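Local coordinates for cellulosome protein dockerin type I (PDB 2WZ8), which probably binds cell-wall carbohydrate through a family 35 carbohydrate-binding module, a calcium-containing beta-sandwich belonging to a bacterial cellulosome protein, at residues Ile8-Glu14 with Ile141-Ala147; Tyr48-Val54 with Gly123-Phe129; Lys98-Phe102 with Asp114-Val118. All coordinates share one frame; numbering follows the deposited sequence.

Interaction 1 of 3, residues Ile8-Glu14 with Ile141-Ala147; sequences INVYEAE and IDKIAIA. With CA (calcium ion), chain B.
The Tyr11 ring meets Ile146 with its edge, CE2 lying 4.3 Å from Ile146 CG1, while Ile144 CG1 approaches the ring obliquely. This is antiparallel pairing in the four-stranded sheet of a beta-sandwich, edge strand 9-12 against strand 140-147, with a calcium site at one end. Tyr11, Ile144 and Ile146 lie on the face that packs against strand 49-56, and the Tyr11 hydroxyl is hydrogen-bonded to Tyr55 N. On the other face Val10 sets CG2 against Ala145 CB (4.0 Å), and its CG1, anti to the backbone N (chi1 177°), against Lys143 CD. Near the N terminus Ile8 and Asn9 both face Ile146, a classic beta bulge: Ile146 O accepts a straight bond from Ile8 N (2.7 Å) and a weak one from Asn9 N. At the opposite end Ala13 N donates to Asp142 O from above the carbonyl plane. The same oxygen binds calcium together with Asp142 OD1, both carboxylate oxygens of Glu14 and OE1 of Glu12; Ser33 O and Gln36 O bring the coordinating atoms to seven. Three carboxylates thus crowd together, their repulsion presumably offset by the ion, to which Asp142 OD1 comes within 2.2 Å.

Interaction 2 of 3, residues Tyr48-Val54 with Gly123-Phe129; sequences YLQFNNV and GNNTIRF
The guanidinium of Arg128 lies flat on one face of the Tyr48 ring, the planes 1° apart and CZ 3.7 Å from the ring centroid, a stacked cation-pi pair. The pair belongs to the antiparallel match of strand 49-56 with strand 123-130, neighbours in the five-stranded sheet of the beta-sandwich. A bend in the Arg128 chain at chi3 (-65°) lays the group over the ring. Gln50 meets its edge: OE1 lies in the guanidinium plane and takes bonds from NE and NH2, both 2.9 Å, so one oxygen, gripped side-on by two nitrogens, helps hold the group's turn in its own plane. The Gln50 amide is held in turn, NE2 donating to Asn52 OD1 over 2.8 Å in a nearly straight bond.

On the face turned to the other sheet, the rings of Phe51 and Phe129 meet obliquely, planes at 64°, with their CE2 atoms 3.6 Å apart; both touch Ile144. Val54 CG1 meets Ile127 CD1, the two side chains crossing at about a right angle. Between Phe51 and Val54 a beta bulge shifts the register by one residue. Beyond it Asn125 OD1 accepts from Asn121 N, and Val54 O accepts a weak bond from Asn125 N and a straighter one from Asn125 ND2, with Val54 O 3.1 Å from ND2 in the plane of the Asn125 amide.

Interaction 3 of 3, residues Lys98-Phe102 with Asp114-Val118; sequences KGHYF and DIIDV. With MG (magnesium ion), chain C.
Side chains bridge the two sheets of the beta-sandwich at one edge: strand 98-102, outermost in the five-stranded sheet, faces strand 112-120, outermost in the four-stranded sheet. The strand axes run antiparallel but 9.3 Å apart, so the contact runs through side chains, one of them reaching a backbone oxygen. His100 stands at its middle. Ile116 comes from the opposite direction and sets CG1 over the centre of one imidazole face, 3.7 Å from the centroid, in a CH-pi contact. Its CD1 reaches on to Phe102 CZ at 3.8 Å, and the CD2 edge of His100 lies over a face of the Phe102 ring.

With CG anti to the backbone N (chi1 -165°), His100 extends across the gap, and NE2 donates to Asp114 OD2 over 2.8 Å. The oxygen lies in the ring plane, yet the nitrogen meets it from above the carboxylate plane, the two planes being 59° apart. Two waters also donate to OD2, one tying it to Tyr101 O and the other a magnesium ligand. The other carboxylate oxygen, OD1, binds magnesium at 2.1 Å, and five waters fill the remaining positions of a six-coordinate ion. Another of the five donates to Ile115 O, so the hydrated ion grips both carboxylate and backbone. Metal and donors together should favour an ionised Asp114.

Farther along, the extended Lys98 chain slides past Ile116 CG2, and NZ donates to Asp117 O at 2.9 Å. A water accepting from Asp117 N also takes a weak bond from NZ.

Behind this bridge strand 98-102 pairs with 86-92 and strand 112-120 with 60-69; Ile116 packs on Ile90 of the former neighbour, while Phe102 rests on Val66 of the latter and meets Phe68 edge-to-face.

Overall arrangement
From the N terminus, strand 9-12 waits for almost the whole chain before 140-147 returns beside it, so interaction 1 closes the widest loop and brings the two ends together in the four-stranded sheet. Within it, interaction 2 closes a loop from 49-56 to 123-130 in the five-stranded sheet. Interaction 3 lies inside that one in turn, joining 98-102 to 112-120 across the sandwich edge; none of the loops cross. Interactions 1 and 2 touch through the core, Phe51 CE1 lying 3.5 Å from Tyr11 O. Interaction 3 touches neither, its nearest atoms being about 5 Å away, but its strands belong to the same two sheets.

Interaction 1 of 3, residues Ile8-Glu14 with Ile141-Ala147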
loop_
_atom_site.group_PDB
_atom_site.type_symbol
_atom_site.label_atom_id
_atom_site.label_comp_id
_atom_site.label_asym_id
_atom_site.label_seq_id
_atom_site.Cartn_x
_atom_site.Cartn_y
_atom_site.Cartn_z
ATOM N N ILE A 8 2.705 15.282 6.064
ATOM C CA ILE A 8 2.144 15.438 7.394
ATOM C C ILE A 8 2.361 14.209 8.259
ATOM O O ILE A 8 2.494 14.325 9.478
ATOM C CB ILE A 8 0.697 15.989 7.379
ATOM C CG1 ILE A 8 -0.291 15.081 8.064
ATOM C CG2 ILE A 8 0.258 16.439 5.979
ATOM C CD1 ILE A 8 -1.555 15.793 8.239
ATOM N N ASN A 9 2.521 13.055 7.615
ATOM C CA ASN A 9 2.913 11.804 8.333
ATOM C C ASN A 9 3.463 10.716 7.341
ATOM O O ASN A 9 3.033 10.621 6.202
ATOM C CB ASN A 9 1.718 11.286 9.181
ATOM C CG ASN A 9 1.557 12.019 10.549
ATOM O OD1 ASN A 9 2.512 12.105 11.305
ATOM N ND2 ASN A 9 0.335 12.507 10.872
ATOM N N VAL A 10 4.462 9.951 7.767
ATOM C CA VAL A 10 4.953 8.734 7.064
ATOM C C VAL A 10 4.671 7.502 7.888
ATOM O O VAL A 10 4.844 7.504 9.102
ATOM C CB VAL A 10 6.453 8.812 6.784
ATOM C CG1 VAL A 10 6.973 7.551 6.138
ATOM C CG2 VAL A 10 6.758 10.101 5.942
ATOM N N TYR A 11 4.220 6.451 7.208
ATOM C CA TYR A 11 3.881 5.172 7.829
ATOM C C TYR A 11 4.521 4.021 7.056
ATOM O O TYR A 11 4.254 3.799 5.869
ATOM C CB TYR A 11 2.364 4.958 7.868
ATOM C CG TYR A 11 1.623 6.120 8.498
ATOM C CD1 TYR A 11 1.387 6.150 9.859
ATOM C CD2 TYR A 11 1.230 7.215 7.744
ATOM C CE1 TYR A 11 0.726 7.234 10.458
ATOM C CE2 TYR A 11 0.583 8.310 8.341
ATOM C CZ TYR A 11 0.318 8.293 9.685
ATOM O OH TYR A 11 -0.313 9.385 10.267
ATOM N N GLU A 12 5.350 3.275 7.773
ATOM C CA GLU A 12 5.961 2.080 7.194
ATOM C C GLU A 12 4.914 1.000 7.040
ATOM O O GLU A 12 4.080 0.796 7.928
ATOM C CB GLU A 12 7.106 1.576 8.060
ATOM C CG GLU A 12 8.279 2.521 8.096
ATOM C CD GLU A 12 9.112 2.618 6.797
ATOM O OE1 GLU A 12 8.896 1.820 5.849
ATOM O OE2 GLU A 12 10.004 3.532 6.757
ATOM N N ALA A 13 4.970 0.258 5.940
ATOM C CA ALA A 13 4.026 -0.834 5.737
ATOM C C ALA A 13 4.123 -1.878 6.882
ATOM O O ALA A 13 3.143 -2.449 7.346
ATOM C CB ALA A 13 4.291 -1.484 4.392
ATOM N N GLU A 14 5.354 -2.120 7.314
ATOM C CA GLU A 14 5.682 -3.109 8.347
ATOM C C GLU A 14 5.463 -2.624 9.777
ATOM O O GLU A 14 5.716 -3.346 10.730
ATOM C CB GLU A 14 7.138 -3.553 8.219
ATOM C CG GLU A 14 8.176 -2.430 8.470
ATOM C CD GLU A 14 8.583 -1.616 7.242
ATOM O OE1 GLU A 14 7.818 -1.581 6.232
ATOM O OE2 GLU A 14 9.664 -1.000 7.269
ATOM N N ILE A 141 4.517 -3.307 -0.850
ATOM C CA ILE A 141 4.398 -1.961 -0.290
ATOM C C ILE A 141 5.454 -1.748 0.773
ATOM O O ILE A 141 5.581 -2.534 1.706
ATOM C CB ILE A 141 3.004 -1.666 0.251
ATOM C CG1 ILE A 141 1.927 -1.985 -0.803
ATOM C CG2 ILE A 141 2.903 -0.225 0.802
ATOM C CD1 ILE A 141 1.881 -1.108 -1.944
ATOM N N ASP A 142 6.242 -0.695 0.582
ATOM C CA ASP A 142 7.331 -0.321 1.507
ATOM C C ASP A 142 6.847 0.603 2.640
ATOM O O ASP A 142 7.071 0.375 3.843
ATOM C CB ASP A 142 8.462 0.310 0.695
ATOM C CG ASP A 142 9.683 0.664 1.512
ATOM O OD1 ASP A 142 9.755 0.302 2.713
ATOM O OD2 ASP A 142 10.617 1.236 0.902
ATOM N N LYS A 143 6.203 1.675 2.224
ATOM C CA LYS A 143 5.678 2.719 3.114
ATOM C C LYS A 143 4.710 3.601 2.335
ATOM O O LYS A 143 4.639 3.534 1.121
ATOM C CB LYS A 143 6.806 3.580 3.712
ATOM C CG LYS A 143 7.635 4.293 2.712
ATOM C CD LYS A 143 8.536 5.340 3.358
ATOM C CE LYS A 143 9.519 5.949 2.395
ATOM N NZ LYS A 143 10.331 7.082 2.973
ATOM N N ILE A 144 3.969 4.409 3.077
ATOM C CA ILE A 144 3.163 5.501 2.536
ATOM C C ILE A 144 3.473 6.800 3.264
ATOM O O ILE A 144 3.969 6.806 4.391
ATOM C CB ILE A 144 1.641 5.181 2.588
ATOM C CG1 ILE A 144 1.094 5.195 4.009
ATOM C CG2 ILE A 144 1.280 3.858 1.846
ATOM C CD1 ILE A 144 -0.402 5.024 4.083
ATOM N N ALA A 145 3.202 7.900 2.579
ATOM C CA ALA A 145 3.263 9.219 3.161
ATOM C C ALA A 145 2.030 9.990 2.815
ATOM O O ALA A 145 1.505 9.844 1.715
ATOM C CB ALA A 145 4.516 9.959 2.679
ATOM N N ILE A 146 1.565 10.790 3.754
ATOM C CA ILE A 146 0.374 11.600 3.532
ATOM C C ILE A 146 0.790 13.051 3.492
ATOM O O ILE A 146 1.437 13.546 4.420
ATOM C CB ILE A 146 -0.652 11.407 4.675
ATOM C CG1 ILE A 146 -1.066 9.940 4.778
ATOM C CG2 ILE A 146 -1.894 12.307 4.499
ATOM C CD1 ILE A 146 -1.875 9.427 3.602
ATOM N N ALA A 147 0.439 13.714 2.405
ATOM C CA ALA A 147 0.718 15.140 2.214
ATOM C C ALA A 147 -0.578 15.929 1.979
ATOM O O ALA A 147 -1.465 15.494 1.229
ATOM C CB ALA A 147 1.648 15.240 1.042
HETATM CA CA CA B . 9.340 -0.198 4.865
#

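Interaction 2 of 3, residues Tyr48-Val54 with Gly123-Phe129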
loop_
_atom_site.group_PDB
_atom_site.type_symbol
_atom_site.label_atom_id
_atom_site.label_comp_id
_atom_site.label_asym_id
_atom_site.label_seq_id
_atom_site.Cartn_x
_atom_site.Cartn_y
_atom_site.Cartn_z
ATOM N N TYR A 48 -4.544 -9.056 3.012
ATOM C CA TYR A 48 -4.541 -7.569 2.924
ATOM C C TYR A 48 -3.513 -6.933 3.865
ATOM O O TYR A 48 -3.036 -7.552 4.807
ATOM C CB TYR A 48 -5.942 -7.018 3.212
ATOM C CG TYR A 48 -6.434 -7.204 4.606
ATOM C CD1 TYR A 48 -6.026 -6.364 5.630
ATOM C CD2 TYR A 48 -7.272 -8.255 4.935
ATOM C CE1 TYR A 48 -6.480 -6.518 6.915
ATOM C CE2 TYR A 48 -7.709 -8.426 6.239
ATOM C CZ TYR A 48 -7.320 -7.564 7.222
ATOM O OH TYR A 48 -7.778 -7.733 8.531
ATOM N N LEU A 49 -3.211 -5.669 3.578
ATOM C CA LEU A 49 -2.429 -4.801 4.438
ATOM C C LEU A 49 -3.305 -3.622 4.809
ATOM O O LEU A 49 -3.775 -2.910 3.927
ATOM C CB LEU A 49 -1.199 -4.270 3.684
ATOM C CG LEU A 49 -0.377 -3.135 4.293
ATOM C CD1 LEU A 49 0.114 -3.447 5.715
ATOM C CD2 LEU A 49 0.764 -2.672 3.350
ATOM N N GLN A 50 -3.522 -3.435 6.088
ATOM C CA GLN A 50 -4.230 -2.262 6.569
ATOM C C GLN A 50 -3.399 -1.400 7.462
ATOM O O GLN A 50 -2.942 -1.825 8.500
ATOM C CB GLN A 50 -5.517 -2.669 7.283
ATOM C CG GLN A 50 -6.333 -1.496 7.785
ATOM C CD GLN A 50 -7.687 -1.918 8.252
ATOM O OE1 GLN A 50 -8.494 -2.421 7.448
ATOM N NE2 GLN A 50 -7.961 -1.738 9.544
ATOM N N PHE A 51 -3.286 -0.136 7.052
ATOM C CA PHE A 51 -2.689 0.924 7.855
ATOM C C PHE A 51 -3.763 1.413 8.782
ATOM O O PHE A 51 -4.835 1.835 8.363
ATOM C CB PHE A 51 -2.213 2.104 6.980
ATOM C CG PHE A 51 -1.031 1.782 6.105
ATOM C CD1 PHE A 51 0.271 2.108 6.534
ATOM C CD2 PHE A 51 -1.187 1.141 4.904
ATOM C CE1 PHE A 51 1.372 1.844 5.752
ATOM C CE2 PHE A 51 -0.107 0.851 4.118
ATOM C CZ PHE A 51 1.213 1.212 4.544
ATOM N N ASN A 52 -3.440 1.324 10.045
ATOM C CA ASN A 52 -4.264 1.776 11.086
ATOM C C ASN A 52 -3.695 3.138 11.555
ATOM O O ASN A 52 -2.472 3.382 11.650
ATOM C CB ASN A 52 -4.323 0.762 12.251
ATOM C CG ASN A 52 -4.894 -0.563 11.837
ATOM O OD1 ASN A 52 -5.965 -0.606 11.191
ATOM N ND2 ASN A 52 -4.214 -1.684 12.226
ATOM N N ASN A 53 -4.619 3.955 11.932
ATOM C CA ASN A 53 -4.348 5.211 12.609
ATOM C C ASN A 53 -3.502 6.144 11.786
ATOM O O ASN A 53 -2.511 6.728 12.232
ATOM C CB ASN A 53 -3.745 4.955 13.991
ATOM C CG ASN A 53 -4.666 4.117 14.854
ATOM O OD1 ASN A 53 -4.257 3.046 15.380
ATOM N ND2 ASN A 53 -5.905 4.525 14.959
ATOM N N VAL A 54 -3.956 6.324 10.569
ATOM C CA VAL A 54 -3.426 7.382 9.704
ATOM C C VAL A 54 -4.134 8.671 10.109
ATOM O O VAL A 54 -5.319 8.864 9.895
ATOM C CB VAL A 54 -3.642 7.030 8.226
ATOM C CG1 VAL A 54 -3.223 8.203 7.294
ATOM C CG2 VAL A 54 -2.910 5.714 7.897
ATOM N N GLY A 123 -8.865 13.234 12.369
ATOM C CA GLY A 123 -8.557 12.175 13.316
ATOM C C GLY A 123 -7.925 10.979 12.634
ATOM O O GLY A 123 -7.221 11.091 11.613
ATOM N N ASN A 124 -8.131 9.829 13.263
ATOM C CA ASN A 124 -7.543 8.569 12.786
ATOM C C ASN A 124 -8.360 7.978 11.658
ATOM O O ASN A 124 -9.585 7.971 11.670
ATOM C CB ASN A 124 -7.422 7.535 13.934
ATOM C CG ASN A 124 -6.333 7.856 14.920
ATOM O OD1 ASN A 124 -6.568 7.790 16.150
ATOM N ND2 ASN A 124 -5.160 8.212 14.438
ATOM N N ASN A 125 -7.650 7.446 10.684
ATOM C CA ASN A 125 -8.242 6.793 9.510
ATOM C C ASN A 125 -7.578 5.443 9.266
ATOM O O ASN A 125 -6.431 5.230 9.661
ATOM C CB ASN A 125 -8.001 7.657 8.259
ATOM C CG ASN A 125 -8.696 9.007 8.326
ATOM O OD1 ASN A 125 -9.809 9.155 7.843
ATOM N ND2 ASN A 125 -8.041 9.983 8.912
ATOM N N THR A 126 -8.285 4.572 8.564
ATOM C CA THR A 126 -7.677 3.316 8.079
ATOM C C THR A 126 -7.542 3.384 6.577
ATOM O O THR A 126 -8.362 3.969 5.860
ATOM C CB THR A 126 -8.490 2.093 8.494
ATOM O OG1 THR A 126 -9.754 2.113 7.814
ATOM C CG2 THR A 126 -8.670 2.055 9.994
ATOM N N ILE A 127 -6.484 2.747 6.090
ATOM C CA ILE A 127 -6.283 2.572 4.663
ATOM C C ILE A 127 -5.857 1.139 4.388
ATOM O O ILE A 127 -4.821 0.721 4.861
ATOM C CB ILE A 127 -5.243 3.578 4.057
ATOM C CG1 ILE A 127 -5.546 5.040 4.462
ATOM C CG2 ILE A 127 -5.178 3.402 2.553
ATOM C CD1 ILE A 127 -4.494 6.087 4.021
ATOM N N ARG A 128 -6.687 0.408 3.654
ATOM C CA ARG A 128 -6.437 -1.016 3.303
ATOM C C ARG A 128 -6.118 -1.177 1.847
ATOM O O ARG A 128 -6.803 -0.680 0.958
ATOM C CB ARG A 128 -7.676 -1.855 3.658
ATOM C CG ARG A 128 -7.440 -3.353 3.466
ATOM C CD ARG A 128 -8.630 -4.241 3.835
ATOM N NE ARG A 128 -8.950 -4.180 5.252
ATOM C CZ ARG A 128 -9.728 -5.037 5.886
ATOM N NH1 ARG A 128 -10.281 -6.042 5.205
ATOM N NH2 ARG A 128 -9.947 -4.897 7.168
ATOM N N PHE A 129 -5.091 -1.982 1.626
ATOM C CA PHE A 129 -4.576 -2.381 0.325
ATOM C C PHE A 129 -4.842 -3.884 0.179
ATOM O O PHE A 129 -4.524 -4.699 1.052
ATOM C CB PHE A 129 -3.056 -2.149 0.284
ATOM C CG PHE A 129 -2.643 -0.693 0.246
ATOM C CD1 PHE A 129 -2.159 -0.132 -0.930
ATOM C CD2 PHE A 129 -2.645 0.064 1.371
ATOM C CE1 PHE A 129 -1.729 1.200 -0.951
ATOM C CE2 PHE A 129 -2.285 1.405 1.351
ATOM C CZ PHE A 129 -1.787 1.955 0.187
#

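Interaction 3 of 3, residues Lys98-Phe102 with Asp114-Val118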
loop_
_atom_site.group_PDB
_atom_site.type_symbol
_atom_site.label_atom_id
_atom_site.label_comp_id
_atom_site.label_asym_id
_atom_site.label_seq_id
_atom_site.Cartn_x
_atom_site.Cartn_y
_atom_site.Cartn_z
ATOM N N LYS A 98 -11.031 2.002 -4.422
ATOM C CA LYS A 98 -10.479 2.743 -5.531
ATOM C C LYS A 98 -9.328 1.940 -6.082
ATOM O O LYS A 98 -8.361 1.666 -5.383
ATOM C CB LYS A 98 -9.996 4.103 -5.035
ATOM C CG LYS A 98 -9.621 5.113 -6.113
ATOM C CD LYS A 98 -8.977 6.349 -5.492
ATOM C CE LYS A 98 -8.481 7.379 -6.540
ATOM N NZ LYS A 98 -8.428 8.796 -5.983
ATOM N N GLY A 99 -9.448 1.546 -7.324
ATOM C CA GLY A 99 -8.416 0.754 -7.995
ATOM C C GLY A 99 -7.287 1.637 -8.484
ATOM O O GLY A 99 -7.495 2.749 -8.969
ATOM N N HIS A 100 -6.068 1.113 -8.390
ATOM C CA HIS A 100 -4.895 1.768 -8.961
ATOM C C HIS A 100 -3.985 0.766 -9.639
ATOM O O HIS A 100 -3.694 -0.293 -9.085
ATOM C CB HIS A 100 -4.125 2.503 -7.862
ATOM C CG HIS A 100 -3.123 3.489 -8.388
ATOM N ND1 HIS A 100 -3.483 4.741 -8.844
ATOM C CD2 HIS A 100 -1.776 3.421 -8.489
ATOM C CE1 HIS A 100 -2.396 5.388 -9.234
ATOM N NE2 HIS A 100 -1.346 4.600 -9.048
ATOM N N TYR A 101 -3.537 1.115 -10.836
ATOM C CA TYR A 101 -2.561 0.313 -11.563
ATOM C C TYR A 101 -1.188 0.889 -11.335
ATOM O O TYR A 101 -0.910 2.042 -11.658
ATOM C CB TYR A 101 -2.868 0.249 -13.065
ATOM C CG TYR A 101 -4.040 -0.625 -13.404
ATOM C CD1 TYR A 101 -3.849 -1.983 -13.663
ATOM C CD2 TYR A 101 -5.317 -0.114 -13.481
ATOM C CE1 TYR A 101 -4.884 -2.804 -13.986
ATOM C CE2 TYR A 101 -6.410 -0.967 -13.818
ATOM C CZ TYR A 101 -6.149 -2.305 -14.063
ATOM O OH TYR A 101 -7.165 -3.190 -14.411
ATOM N N PHE A 102 -0.369 0.077 -10.691
ATOM C CA PHE A 102 1.008 0.432 -10.323
ATOM C C PHE A 102 1.984 -0.030 -11.385
ATOM O O PHE A 102 2.017 -1.216 -11.767
ATOM C CB PHE A 102 1.372 -0.227 -8.994
ATOM C CG PHE A 102 0.757 0.432 -7.806
ATOM C CD1 PHE A 102 1.440 1.414 -7.130
ATOM C CD2 PHE A 102 -0.500 0.056 -7.345
ATOM C CE1 PHE A 102 0.870 2.054 -6.023
ATOM C CE2 PHE A 102 -1.034 0.650 -6.213
ATOM C CZ PHE A 102 -0.348 1.650 -5.561
ATOM N N ASP A 114 4.356 6.413 -6.338
ATOM C CA ASP A 114 3.210 6.945 -7.104
ATOM C C ASP A 114 2.213 7.540 -6.132
ATOM O O ASP A 114 2.233 7.243 -4.944
ATOM C CB ASP A 114 2.562 5.867 -7.965
ATOM C CG ASP A 114 1.814 6.440 -9.147
ATOM O OD1 ASP A 114 1.843 7.685 -9.415
ATOM O OD2 ASP A 114 1.149 5.629 -9.828
ATOM N N ILE A 115 1.397 8.435 -6.652
ATOM C CA ILE A 115 0.462 9.209 -5.834
ATOM C C ILE A 115 -0.960 8.819 -6.130
ATOM O O ILE A 115 -1.392 8.679 -7.286
ATOM C CB ILE A 115 0.645 10.723 -6.064
ATOM C CG1 ILE A 115 2.095 11.133 -5.782
ATOM C CG2 ILE A 115 -0.377 11.559 -5.231
ATOM C CD1 ILE A 115 2.489 12.563 -6.255
ATOM N N ILE A 116 -1.689 8.680 -5.046
ATOM C CA ILE A 116 -3.109 8.363 -5.068
ATOM C C ILE A 116 -3.840 9.329 -4.147
ATOM O O ILE A 116 -3.486 9.470 -2.994
ATOM C CB ILE A 116 -3.412 6.919 -4.583
ATOM C CG1 ILE A 116 -2.659 5.866 -5.409
ATOM C CG2 ILE A 116 -4.897 6.652 -4.605
ATOM C CD1 ILE A 116 -2.721 4.497 -4.826
ATOM N N ASP A 117 -4.880 9.965 -4.656
ATOM C CA ASP A 117 -5.648 10.886 -3.825
ATOM C C ASP A 117 -6.609 10.085 -2.946
ATOM O O ASP A 117 -7.236 9.121 -3.383
ATOM C CB ASP A 117 -6.439 11.887 -4.682
ATOM C CG ASP A 117 -5.574 12.991 -5.281
ATOM O OD1 ASP A 117 -4.408 13.194 -4.916
ATOM O OD2 ASP A 117 -6.105 13.722 -6.160
ATOM N N VAL A 118 -6.702 10.491 -1.685
ATOM C CA VAL A 118 -7.579 9.853 -0.721
ATOM C C VAL A 118 -8.344 10.908 0.081
ATOM O O VAL A 118 -7.780 11.921 0.462
ATOM C CB VAL A 118 -6.795 8.908 0.228
ATOM C CG1 VAL A 118 -6.244 7.704 -0.550
ATOM C CG2 VAL A 118 -5.687 9.636 1.013
HETATM MG MG MG C . 0.988 8.957 -10.878
HETATM O O HOH W 1 -5.586 9.628 -7.506
HETATM O O HOH W 2 1.315 3.575 -11.671
HETATM O O HOH W 3 0.124 7.006 -11.939
HETATM O O HOH W 4 -0.833 8.968 -9.845
HETATM O O HOH W 5 1.677 10.436 -9.479
HETATM O O HOH W 6 2.975 8.765 -11.719
HETATM O O HOH W 7 0.230 10.204 -12.214
#